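Local atomic coordinates of geranyltranstransferase (Marinomonas sp. MED121, PDB entry 4F62), a protein that probably joins isopentenyl diphosphate to an allylic diphosphate to build a longer prenyl diphosphate, as polyprenyl synthetases of the isoprenoid synthase superfamily do. Residues Asn31-His34 with Asn35-Tyr39; Glu172-Gln175 with Met176-Lys180. One frame throughout, in Å; residues are numbered along the deposited sequence.

Interaction 1: residues Asn31-His34 with Asn35-Tyr39; sequences NQLH and NAMRY
Asn31 accepts from the backbone N of Asn35 through its carbonyl, the first of four successive i to i+4 bonds that make this opening of helix 31-41 regular. At Gln32 the side chain folds back at chi2 (-49°), which leaves OE1 3.8 Å from Asn35 ND2; the two amide planes stand almost perpendicular, 86° apart, and the pair merely neighbours one another. Leu33 meets the next turn through both backbone and side chain: its O takes the N-H of Met37 at 2.9 Å, while its CG packs 4.0 Å from Met37 SD. The same sulfur serves His34, lying at the ring edge, in plane, with SD 3.9 Å from CD2, a Met-aromatic contact made edge-on. His34 O in turn accepts from Arg38 N at 2.8 Å. In the conformer described, Arg38 NH2 comes within 3.5 Å of His34 CB, and NH1 forms a salt bridge with Asp26. Within the all-helical fold, Ala36 and Met37 pack on helix 108-126, touching Thr110, Ala114, Ala117 and Leu118, while Gln32 and Leu33 lie against Met158 and Thr155 of the second subunit.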
loop_
_atom_site.group_PDB
_atom_site.type_symbol
_atom_site.label_atom_id
_atom_site.label_comp_id
_atom_site.label_asym_id
_atom_site.label_seq_id
_atom_site.Cartn_x
_atom_site.Cartn_y
_atom_site.Cartn_z
ATOM N N ASN A 31 17.223 -9.135 -1.523
ATOM C CA ASN A 31 18.465 -8.376 -1.331
ATOM C C ASN A 31 18.565 -7.121 -2.206
ATOM O O ASN A 31 18.726 -6.018 -1.683
ATOM C CB ASN A 31 19.701 -9.269 -1.501
ATOM C CG ASN A 31 19.980 -10.120 -0.270
ATOM O OD1 ASN A 31 19.367 -9.919 0.784
ATOM N ND2 ASN A 31 20.913 -11.073 -0.396
ATOM N N GLN A 32 18.444 -7.286 -3.522
ATOM C CA GLN A 32 18.473 -6.149 -4.447
ATOM C C GLN A 32 17.386 -5.117 -4.147
ATOM O O GLN A 32 17.648 -3.908 -4.121
ATOM C CB GLN A 32 18.359 -6.624 -5.899
ATOM C CG GLN A 32 19.582 -7.374 -6.380
ATOM C CD GLN A 32 20.865 -6.631 -6.061
ATOM O OE1 GLN A 32 21.660 -7.068 -5.225
ATOM N NE2 GLN A 32 21.071 -5.494 -6.723
ATOM N N LEU A 33 16.168 -5.598 -3.924
ATOM C CA LEU A 33 15.051 -4.717 -3.619
ATOM C C LEU A 33 15.322 -3.891 -2.368
ATOM O O LEU A 33 15.076 -2.685 -2.337
ATOM C CB LEU A 33 13.771 -5.534 -3.430
ATOM C CG LEU A 33 12.497 -4.727 -3.184
ATOM C CD1 LEU A 33 12.206 -3.831 -4.383
ATOM C CD2 LEU A 33 11.312 -5.663 -2.912
ATOM N N HIS A 34 15.824 -4.551 -1.334
ATOM C CA HIS A 34 16.074 -3.895 -0.058
ATOM C C HIS A 34 17.169 -2.846 -0.189
ATOM O O HIS A 34 17.124 -1.813 0.478
ATOM C CB HIS A 34 16.467 -4.921 1.009
ATOM C CG HIS A 34 15.295 -5.700 1.548
ATOM N ND1 HIS A 34 15.467 -6.873 2.256
ATOM C CD2 HIS A 34 13.974 -5.471 1.501
ATOM C CE1 HIS A 34 14.277 -7.338 2.617
ATOM N NE2 HIS A 34 13.352 -6.500 2.167
ATOM N N ASN A 35 18.165 -3.124 -1.023
ATOM C CA ASN A 35 19.220 -2.145 -1.267
ATOM C C ASN A 35 18.639 -0.830 -1.773
ATOM O O ASN A 35 18.938 0.233 -1.233
ATOM C CB ASN A 35 20.257 -2.702 -2.236
ATOM C CG ASN A 35 21.154 -3.735 -1.582
ATOM O OD1 ASN A 35 21.263 -3.779 -0.349
ATOM N ND2 ASN A 35 21.804 -4.568 -2.397
ATOM N N ALA A 36 17.771 -0.914 -2.777
ATOM C CA ALA A 36 17.125 0.269 -3.329
ATOM C C ALA A 36 16.206 0.937 -2.307
ATOM O O ALA A 36 16.177 2.164 -2.201
ATOM C CB ALA A 36 16.351 -0.089 -4.583
ATOM N N MET A 37 15.455 0.128 -1.562
ATOM C CA MET A 37 14.562 0.643 -0.528
ATOM C C MET A 37 15.335 1.424 0.512
ATOM O O MET A 37 14.944 2.528 0.890
ATOM C CB MET A 37 13.796 -0.495 0.157
ATOM C CG MET A 37 12.630 -1.049 -0.653
ATOM S SD MET A 37 11.901 -2.515 0.122
ATOM C CE MET A 37 10.750 -1.779 1.286
ATOM N N ARG A 38 16.437 0.843 0.975
ATOM C CA ARG A 38 17.266 1.464 2.002
ATOM C C ARG A 38 17.943 2.735 1.504
ATOM O O ARG A 38 18.081 3.702 2.253
ATOM C CB ARG A 38 18.325 0.480 2.518
ATOM C CG ARG A 38 17.757 -0.632 3.398
ATOM C CD ARG A 38 18.855 -1.459 4.049
ATOM N NE ARG A 38 18.303 -2.494 4.923
ATOM C CZ ARG A 38 18.316 -3.799 4.652
ATOM N NH1 ARG A 38 17.782 -4.660 5.509
ATOM N NH2 ARG A 38 18.872 -4.245 3.531
ATOM N N TYR A 39 18.378 2.721 0.246
ATOM C CA TYR A 39 19.047 3.878 -0.349
ATOM C C TYR A 39 18.121 5.092 -0.288
ATOM O O TYR A 39 18.560 6.203 -0.028
ATOM C CB TYR A 39 19.478 3.597 -1.796
ATOM C CG TYR A 39 20.086 4.802 -2.479
ATOM C CD1 TYR A 39 21.268 5.363 -2.008
ATOM C CD2 TYR A 39 19.480 5.383 -3.589
ATOM C CE1 TYR A 39 21.835 6.470 -2.619
ATOM C CE2 TYR A 39 20.040 6.496 -4.210
ATOM C CZ TYR A 39 21.219 7.032 -3.718
ATOM O OH TYR A 39 21.793 8.133 -4.317
#

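Interaction 2: residues Glu172-Gln175 with Met176-Lys180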
loop_
_atom_site.group_PDB
_atom_site.type_symbol
_atom_site.label_atom_id
_atom_site.label_comp_id
_atom_site.label_asym_id
_atom_site.label_seq_id
_atom_site.Cartn_x
_atom_site.Cartn_y
_atom_site.Cartn_z
ATOM N N GLU A 172 -8.189 26.477 -5.940
ATOM C CA GLU A 172 -7.670 25.266 -6.563
ATOM C C GLU A 172 -6.258 24.959 -6.072
ATOM O O GLU A 172 -5.921 23.802 -5.829
ATOM C CB GLU A 172 -7.727 25.381 -8.089
ATOM C CG GLU A 172 -9.136 25.214 -8.628
ATOM C CD GLU A 172 -9.262 25.601 -10.086
ATOM O OE1 GLU A 172 -8.578 26.559 -10.519
ATOM O OE2 GLU A 172 -10.054 24.950 -10.798
ATOM N N LEU A 173 -5.441 26.000 -5.913
ATOM C CA LEU A 173 -4.080 25.814 -5.428
ATOM C C LEU A 173 -4.100 25.255 -4.011
ATOM O O LEU A 173 -3.397 24.273 -3.709
ATOM C CB LEU A 173 -3.283 27.124 -5.470
ATOM C CG LEU A 173 -1.801 26.999 -5.091
ATOM C CD1 LEU A 173 -1.130 25.981 -5.991
ATOM C CD2 LEU A 173 -1.104 28.355 -5.217
ATOM N N GLU A 174 -4.915 25.861 -3.148
ATOM C CA GLU A 174 -5.079 25.347 -1.795
ATOM C C GLU A 174 -5.550 23.889 -1.800
ATOM O O GLU A 174 -4.977 23.046 -1.107
ATOM C CB GLU A 174 -6.051 26.191 -0.957
ATOM C CG GLU A 174 -6.159 25.633 0.479
ATOM C CD GLU A 174 -7.515 25.850 1.143
ATOM O OE1 GLU A 174 -8.477 26.253 0.454
ATOM O OE2 GLU A 174 -7.620 25.607 2.368
ATOM N N GLN A 175 -6.588 23.588 -2.579
ATOM C CA GLN A 175 -7.085 22.212 -2.660
ATOM C C GLN A 175 -5.981 21.222 -3.050
ATOM O O GLN A 175 -5.865 20.127 -2.477
ATOM C CB GLN A 175 -8.244 22.106 -3.658
ATOM C CG GLN A 175 -8.708 20.642 -3.875
ATOM C CD GLN A 175 -9.975 20.549 -4.701
ATOM O OE1 GLN A 175 -9.951 20.736 -5.921
ATOM N NE2 GLN A 175 -11.098 20.281 -4.036
ATOM N N MET A 176 -5.168 21.617 -4.025
ATOM C CA MET A 176 -4.077 20.775 -4.499
ATOM C C MET A 176 -3.072 20.470 -3.386
ATOM O O MET A 176 -2.672 19.318 -3.200
ATOM C CB MET A 176 -3.368 21.448 -5.679
ATOM C CG MET A 176 -2.419 20.549 -6.432
ATOM S SD MET A 176 -0.766 20.598 -5.734
ATOM C CE MET A 176 -0.129 22.010 -6.685
ATOM N N HIS A 177 -2.658 21.500 -2.653
ATOM C CA HIS A 177 -1.655 21.314 -1.609
ATOM C C HIS A 177 -2.195 20.521 -0.431
ATOM O O HIS A 177 -1.473 19.715 0.165
ATOM C CB HIS A 177 -1.086 22.656 -1.132
ATOM C CG HIS A 177 -0.145 23.287 -2.104
ATOM N ND1 HIS A 177 -0.120 24.633 -2.360
ATOM C CD2 HIS A 177 0.815 22.739 -2.903
ATOM C CE1 HIS A 177 0.812 24.907 -3.262
ATOM N NE2 HIS A 177 1.386 23.753 -3.604
ATOM N N VAL A 178 -3.453 20.769 -0.083
ATOM C CA VAL A 178 -4.092 20.068 1.027
ATOM C C VAL A 178 -4.098 18.552 0.797
ATOM O O VAL A 178 -3.945 17.768 1.735
ATOM C CB VAL A 178 -5.505 20.638 1.280
ATOM C CG1 VAL A 178 -6.308 19.740 2.184
ATOM C CG2 VAL A 178 -5.388 22.026 1.895
ATOM N N HIS A 179 -4.236 18.145 -0.461
ATOM C CA HIS A 179 -4.174 16.725 -0.814
ATOM C C HIS A 179 -2.722 16.259 -0.944
ATOM O O HIS A 179 -2.315 15.264 -0.332
ATOM C CB HIS A 179 -4.939 16.466 -2.115
ATOM C CG HIS A 179 -6.434 16.530 -1.958
ATOM N ND1 HIS A 179 -7.127 17.717 -1.885
ATOM C CD2 HIS A 179 -7.357 15.546 -1.843
ATOM C CE1 HIS A 179 -8.420 17.468 -1.746
ATOM N NE2 HIS A 179 -8.583 16.150 -1.717
ATOM N N LYS A 180 -1.932 17.007 -1.718
ATOM C CA LYS A 180 -0.592 16.566 -2.105
ATOM C C LYS A 180 0.396 16.458 -0.941
ATOM O O LYS A 180 1.178 15.509 -0.877
ATOM C CB LYS A 180 -0.010 17.475 -3.193
ATOM C CG LYS A 180 1.288 16.948 -3.769
ATOM C CD LYS A 180 1.890 17.908 -4.795
ATOM C CE LYS A 180 3.089 17.253 -5.479
ATOM N NZ LYS A 180 3.839 18.185 -6.365
#
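Gln175 O receives two hydrogen bonds from a single residue, His179: one from the ring ND1 at 2.8 Å and one from the backbone N at 3.3 Å. The donors reach the carbonyl from opposite faces of its plane, and the ring bond is the shorter and straighter, with an angle of 164° at the hydrogen. With CG anti to the carbonyl carbon (chi1 -73°), the imidazole turns back along helix 170-194, and Gln175 O comes to lie at its edge, in the ring plane. Gln175 CG meets CE1 of the same ring at 3.8 Å. The other ring nitrogen, NE2, is hydrogen-bonded to Tyr27 OH of the second subunit, so both nitrogens of this buried imidazole are satisfied. Replacing His179 by an alanine removes the ring, and this would probably cost Gln175 O its shorter bond and leave Tyr27 of the second subunit without this mate.

The preceding carbonyls are used in the ordinary helical way: Glu172 O by Met176 N, Leu173 O by His177 N, and Glu174 O by Val178 N. Further on, Lys180 N returns to Met176 O at 2.8 Å, where the helix also carries a wider pi-type turn at 178-180. Leu173 CD1 approaches His177 CE1 at 3.5 Å, obliquely to the ring, whose ND1 is taken by Tyr249 OH. Glu174 CG and Val178 CG2 lie side by side, 4.0 Å apart.

Toward the carbonyl ND1 acts as the donor, and bonds at both nitrogens probably hold the imidazole in its rotation; this chemistry lets His179 bridge the helix backbone and the second subunit.

Interactions 1 and 2 are separate helical stretches of one chain, their centres 32 Å apart and their nearest atoms about 19 Å apart, yet both face the second subunit. Between them they draw on the same parts of the protein: Thr155, which touches His179 within its own chain, is the residue on which Leu33 packs across the interface, and Tyr27, which His34 touches within its own chain, is the cross-subunit partner of His179. If the two subunits are related symmetrically, residues 31-39 of one chain should thus lie near residues 172-180 of the other. The link is therefore through the dimer interface.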